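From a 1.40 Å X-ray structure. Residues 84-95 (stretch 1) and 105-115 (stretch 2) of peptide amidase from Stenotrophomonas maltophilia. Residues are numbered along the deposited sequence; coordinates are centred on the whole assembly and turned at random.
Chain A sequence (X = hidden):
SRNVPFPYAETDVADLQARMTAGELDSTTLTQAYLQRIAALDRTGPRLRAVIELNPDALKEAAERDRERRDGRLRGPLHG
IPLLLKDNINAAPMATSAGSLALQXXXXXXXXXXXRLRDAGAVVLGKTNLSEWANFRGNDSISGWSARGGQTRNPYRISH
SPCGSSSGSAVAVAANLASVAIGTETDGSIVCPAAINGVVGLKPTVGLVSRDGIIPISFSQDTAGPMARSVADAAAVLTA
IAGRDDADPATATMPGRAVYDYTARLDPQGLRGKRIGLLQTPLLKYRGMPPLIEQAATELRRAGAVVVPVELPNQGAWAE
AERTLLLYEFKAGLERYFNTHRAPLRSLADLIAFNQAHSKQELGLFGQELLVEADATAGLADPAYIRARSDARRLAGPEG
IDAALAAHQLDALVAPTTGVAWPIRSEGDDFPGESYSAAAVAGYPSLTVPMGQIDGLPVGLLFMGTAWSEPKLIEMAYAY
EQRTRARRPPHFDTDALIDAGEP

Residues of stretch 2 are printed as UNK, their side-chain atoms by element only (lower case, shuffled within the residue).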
# COMPACT_ATOMS: atom_id res chain seq x y z
N LEU A 84 -6.47 -10.00 0.89
CA LEU A 84 -7.03 -9.13 1.92
C LEU A 84 -7.08 -7.69 1.42
O LEU A 84 -6.26 -7.28 0.60
CB LEU A 84 -6.19 -9.22 3.20
CG LEU A 84 -6.33 -10.52 3.99
CD1 LEU A 84 -5.14 -10.69 4.91
CD2 LEU A 84 -7.63 -10.51 4.79
N LEU A 85 -8.04 -6.92 1.94
CA LEU A 85 -8.23 -5.52 1.54
C LEU A 85 -8.17 -4.56 2.71
O LEU A 85 -8.83 -4.78 3.72
CB LEU A 85 -9.60 -5.36 0.88
CG LEU A 85 -9.97 -6.22 -0.33
CD1 LEU A 85 -11.46 -6.11 -0.58
CD2 LEU A 85 -9.18 -5.77 -1.54
N LYS A 86 -7.40 -3.48 2.58
CA LYS A 86 -7.32 -2.47 3.63
C LYS A 86 -8.75 -2.01 3.92
O LYS A 86 -9.55 -1.82 2.99
CB LYS A 86 -6.46 -1.30 3.14
CG LYS A 86 -6.23 -0.20 4.17
CD LYS A 86 -5.25 0.82 3.60
CE LYS A 86 -4.94 1.95 4.57
NZ LYS A 86 -3.93 2.88 3.99
N ASP A 87 -9.08 -1.79 5.19
CA ASP A 87 -10.44 -1.43 5.55
C ASP A 87 -10.96 -0.04 5.22
O ASP A 87 -11.88 0.46 5.88
CB ASP A 87 -10.72 -1.76 7.02
CG ASP A 87 -12.21 -1.87 7.30
OD1 ASP A 87 -12.94 -2.43 6.45
OD2 ASP A 87 -12.65 -1.42 8.38
N ASN A 88 -10.37 0.61 4.22
CA ASN A 88 -10.91 1.88 3.75
C ASN A 88 -11.43 1.64 2.33
O ASN A 88 -11.92 2.56 1.67
CB ASN A 88 -9.88 3.02 3.79
CG ASN A 88 -8.62 2.74 3.01
OD1 ASN A 88 -8.39 1.63 2.54
ND2 ASN A 88 -7.77 3.76 2.87
N ILE A 89 -11.36 0.39 1.88
CA ILE A 89 -11.82 -0.01 0.54
C ILE A 89 -13.16 -0.75 0.66
O ILE A 89 -13.25 -1.78 1.33
CB ILE A 89 -10.79 -0.96 -0.13
CG1 ILE A 89 -9.42 -0.26 -0.23
CG2 ILE A 89 -11.29 -1.38 -1.51
CD1 ILE A 89 -8.29 -1.17 -0.69
N ASN A 90 -14.19 -0.23 0.01
CA ASN A 90 -15.52 -0.84 0.06
C ASN A 90 -15.53 -2.27 -0.48
O ASN A 90 -15.01 -2.53 -1.57
CB ASN A 90 -16.53 -0.02 -0.75
CG ASN A 90 -16.76 1.37 -0.19
OD1 ASN A 90 -16.23 1.74 0.85
ND2 ASN A 90 -17.58 2.16 -0.89
N ALA A 91 -16.14 -3.18 0.26
CA ALA A 91 -16.23 -4.57 -0.16
C ALA A 91 -17.34 -5.31 0.58
O ALA A 91 -17.22 -5.61 1.76
CB ALA A 91 -14.90 -5.28 0.07
N ALA A 92 -18.43 -5.59 -0.13
CA ALA A 92 -19.55 -6.31 0.47
C ALA A 92 -19.11 -7.75 0.72
O ALA A 92 -18.25 -8.27 0.01
CB ALA A 92 -20.75 -6.27 -0.47
N PRO A 93 -19.70 -8.42 1.73
CA PRO A 93 -20.74 -7.93 2.64
C PRO A 93 -20.17 -7.41 3.96
O PRO A 93 -20.89 -7.27 4.95
CB PRO A 93 -21.58 -9.17 2.85
CG PRO A 93 -20.53 -10.23 2.97
CD PRO A 93 -19.54 -9.88 1.86
N MET A 94 -18.87 -7.13 3.97
CA MET A 94 -18.21 -6.64 5.17
C MET A 94 -18.42 -5.14 5.35
O MET A 94 -18.87 -4.45 4.44
CB MET A 94 -16.71 -6.92 5.08
CG MET A 94 -16.37 -8.38 4.85
SD MET A 94 -14.81 -8.59 3.99
CE MET A 94 -15.37 -8.54 2.29
N ALA A 95 -18.09 -4.64 6.53
CA ALA A 95 -18.20 -3.22 6.77
C ALA A 95 -16.93 -2.59 6.24
O ALA A 95 -15.94 -3.28 5.98
CB ALA A 95 -18.33 -2.95 8.27
N UNK A 105 -21.05 -0.42 11.37
CA UNK A 105 -22.20 -1.07 10.77
C UNK A 105 -22.49 -0.60 9.36
O UNK A 105 -23.57 -0.85 8.81
N UNK A 106 -21.52 0.08 8.77
CA UNK A 106 -21.62 0.62 7.42
C UNK A 106 -21.04 -0.40 6.43
O UNK A 106 -19.84 -0.67 6.44
c UNK A 106 -20.47 3.74 3.50
c UNK A 106 -19.49 2.85 5.49
c UNK A 106 -20.74 2.54 6.01
c UNK A 106 -20.86 1.94 7.37
c UNK A 106 -21.74 3.44 3.99
c UNK A 106 -21.87 2.84 5.25
c UNK A 106 -19.35 3.44 4.25
N UNK A 107 -21.90 -0.97 5.59
CA UNK A 107 -21.48 -2.00 4.63
C UNK A 107 -21.81 -1.68 3.18
O UNK A 107 -22.73 -2.25 2.60
n UNK A 107 -23.96 -3.90 8.97
n UNK A 107 -22.38 -5.40 8.22
c UNK A 107 -23.06 -4.84 9.22
n UNK A 107 -22.84 -5.22 10.47
c UNK A 107 -22.12 -3.34 5.02
c UNK A 107 -21.92 -3.70 6.49
c UNK A 107 -22.55 -5.05 6.81
N UNK A 108 -21.05 -0.76 2.56
CA UNK A 108 -21.26 -0.36 1.17
C UNK A 108 -20.89 -1.42 0.13
O UNK A 108 -20.17 -2.37 0.43
c UNK A 108 -19.26 0.61 1.97
c UNK A 108 -20.40 0.89 1.04
c UNK A 108 -19.96 0.02 3.17
N UNK A 109 -21.39 -1.24 -1.09
CA UNK A 109 -21.11 -2.16 -2.19
C UNK A 109 -19.66 -2.08 -2.63
O UNK A 109 -18.97 -1.10 -2.35
o UNK A 109 -24.20 -0.90 -3.28
c UNK A 109 -23.50 -1.89 -3.01
c UNK A 109 -22.03 -1.85 -3.38
o UNK A 109 -23.94 -2.92 -2.46
N UNK A 110 -19.21 -3.11 -3.34
CA UNK A 110 -17.83 -3.21 -3.83
C UNK A 110 -17.25 -2.00 -4.55
O UNK A 110 -17.90 -1.42 -5.43
o UNK A 110 -17.70 -6.77 -4.79
c UNK A 110 -17.81 -5.74 -4.09
c UNK A 110 -17.69 -4.40 -4.78
o UNK A 110 -18.00 -5.77 -2.86
N UNK A 111 -16.02 -1.66 -4.20
CA UNK A 111 -15.30 -0.57 -4.86
C UNK A 111 -14.95 -1.10 -6.26
O UNK A 111 -14.92 -2.31 -6.48
c UNK A 111 -14.02 -0.26 -4.10
N UNK A 112 -14.68 -0.19 -7.19
CA UNK A 112 -14.35 -0.61 -8.55
C UNK A 112 -13.23 -1.64 -8.60
O UNK A 112 -13.37 -2.67 -9.26
c UNK A 112 -13.96 0.60 -9.40
c UNK A 112 -13.36 -0.49 -13.52
c UNK A 112 -12.26 -0.25 -12.71
c UNK A 112 -12.46 0.12 -11.38
c UNK A 112 -14.83 0.02 -11.70
c UNK A 112 -14.64 -0.35 -13.02
o UNK A 112 -13.18 -0.87 -14.83
c UNK A 112 -13.75 0.26 -10.85
N UNK A 113 -12.13 -1.39 -7.91
CA UNK A 113 -11.02 -2.34 -7.96
C UNK A 113 -11.38 -3.69 -7.35
O UNK A 113 -10.80 -4.71 -7.73
c UNK A 113 -8.70 -0.50 -5.44
c UNK A 113 -9.32 -2.88 -5.09
c UNK A 113 -9.73 -1.57 -5.77
c UNK A 113 -9.77 -1.75 -7.28
N UNK A 114 -12.33 -3.71 -6.43
CA UNK A 114 -12.75 -4.96 -5.82
C UNK A 114 -13.59 -5.74 -6.83
O UNK A 114 -13.50 -6.97 -6.92
c UNK A 114 -13.55 -4.72 -4.52
c UNK A 114 -12.64 -4.09 -3.48
c UNK A 114 -14.12 -6.03 -3.99
N UNK A 115 -14.41 -5.03 -7.61
CA UNK A 115 -15.21 -5.68 -8.63
C UNK A 115 -14.25 -6.30 -9.64
O UNK A 115 -14.46 -7.42 -10.11
c UNK A 115 -17.16 -4.05 -8.40
n UNK A 115 -17.93 -0.88 -8.26
c UNK A 115 -17.88 -1.14 -9.56
n UNK A 115 -18.09 -2.37 -10.01
c UNK A 115 -18.38 -3.52 -9.15
c UNK A 115 -16.13 -4.67 -9.33
n UNK A 115 -17.64 -0.16 -10.42
O HOH W 1 -18.29 1.25 -3.52
O HOH W 2 -18.24 -2.68 2.50

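Position 105 has no side-chain atoms and makes no contact within 4.5 Å of stretch 1, so it is Gly105. At position 106 one carbon leads to a ring of six carbons without a heteroatom, which defines Phe106. Its ring stays clear of stretch 1, but its backbone O lies 3.0 Å from CA of Ala95, a CA-H...O contact with an angle of 126° at the hydrogen.

Position 107 carries three carbons, a nitrogen, and a carbon bearing two more nitrogens: a guanidinium, hence Arg107. Its CD lies 3.3 Å from O of Pro93, which sits at the guanidinium edge, near its plane, and its CB lies 3.5 Å from O of Met94. At position 108 three carbons close a ring onto the backbone nitrogen, the signature of Pro108; its CG packs 3.4 Å from CG of Asn90.

Position 109 shows two carbons, the second carrying two oxygens. This carboxylate, Asp109, points away from stretch 1, and the contact falls to the backbone, with O of Asp109 3.1 Å from CB of Asn90. Position 110 repeats the same atom pattern and is Asp110. Its CA-to-CB bond also points away, yet the m rotamer (chi1 -70°) brings OD1 back to accept a hydrogen bond from N of Ala92 (2.8 Å, 144°).

A single carbon at position 111 identifies Ala111, the N-cap residue. Its CB points toward stretch 1, 3.9 Å from CG2 of Ile89, and its N donates to O of Asn90 (2.9 Å, 156°). Position 112 has one carbon and a six-carbon ring bearing an oxygen: Tyr112, directed away from stretch 1. Position 113 has four carbons forked at the second, as in Leu113, whose CD1 comes within 4.4 Å of CG2 of Ile89. At position 114 the first carbon itself carries two others, marking Val114; its CG2 lies 3.6 Å from CG2 of Ile89 and 3.7 Å from CD1 of Leu85. Position 115 has three carbons, a nitrogen and a carbon bearing two more nitrogens: Arg115, out of reach of stretch 1; its NH1 makes a weak hydrogen bond to O of Asp110 (2.9 Å, 124°).

The contact buries 622 Å², both sides summed. The two direct hydrogen bonds satisfy O of Asn90 and N of Ala92, tying the loop to the start of the helix, while Leu85, Ile89 and Ala91 pack against Val114. Water 1 extends the polar link, accepting from ND2 of Asn90 (2.9 Å) and donating to O of Asp109 (2.7 Å).

Stretch 2 105-115: GFRPDDAYLVR
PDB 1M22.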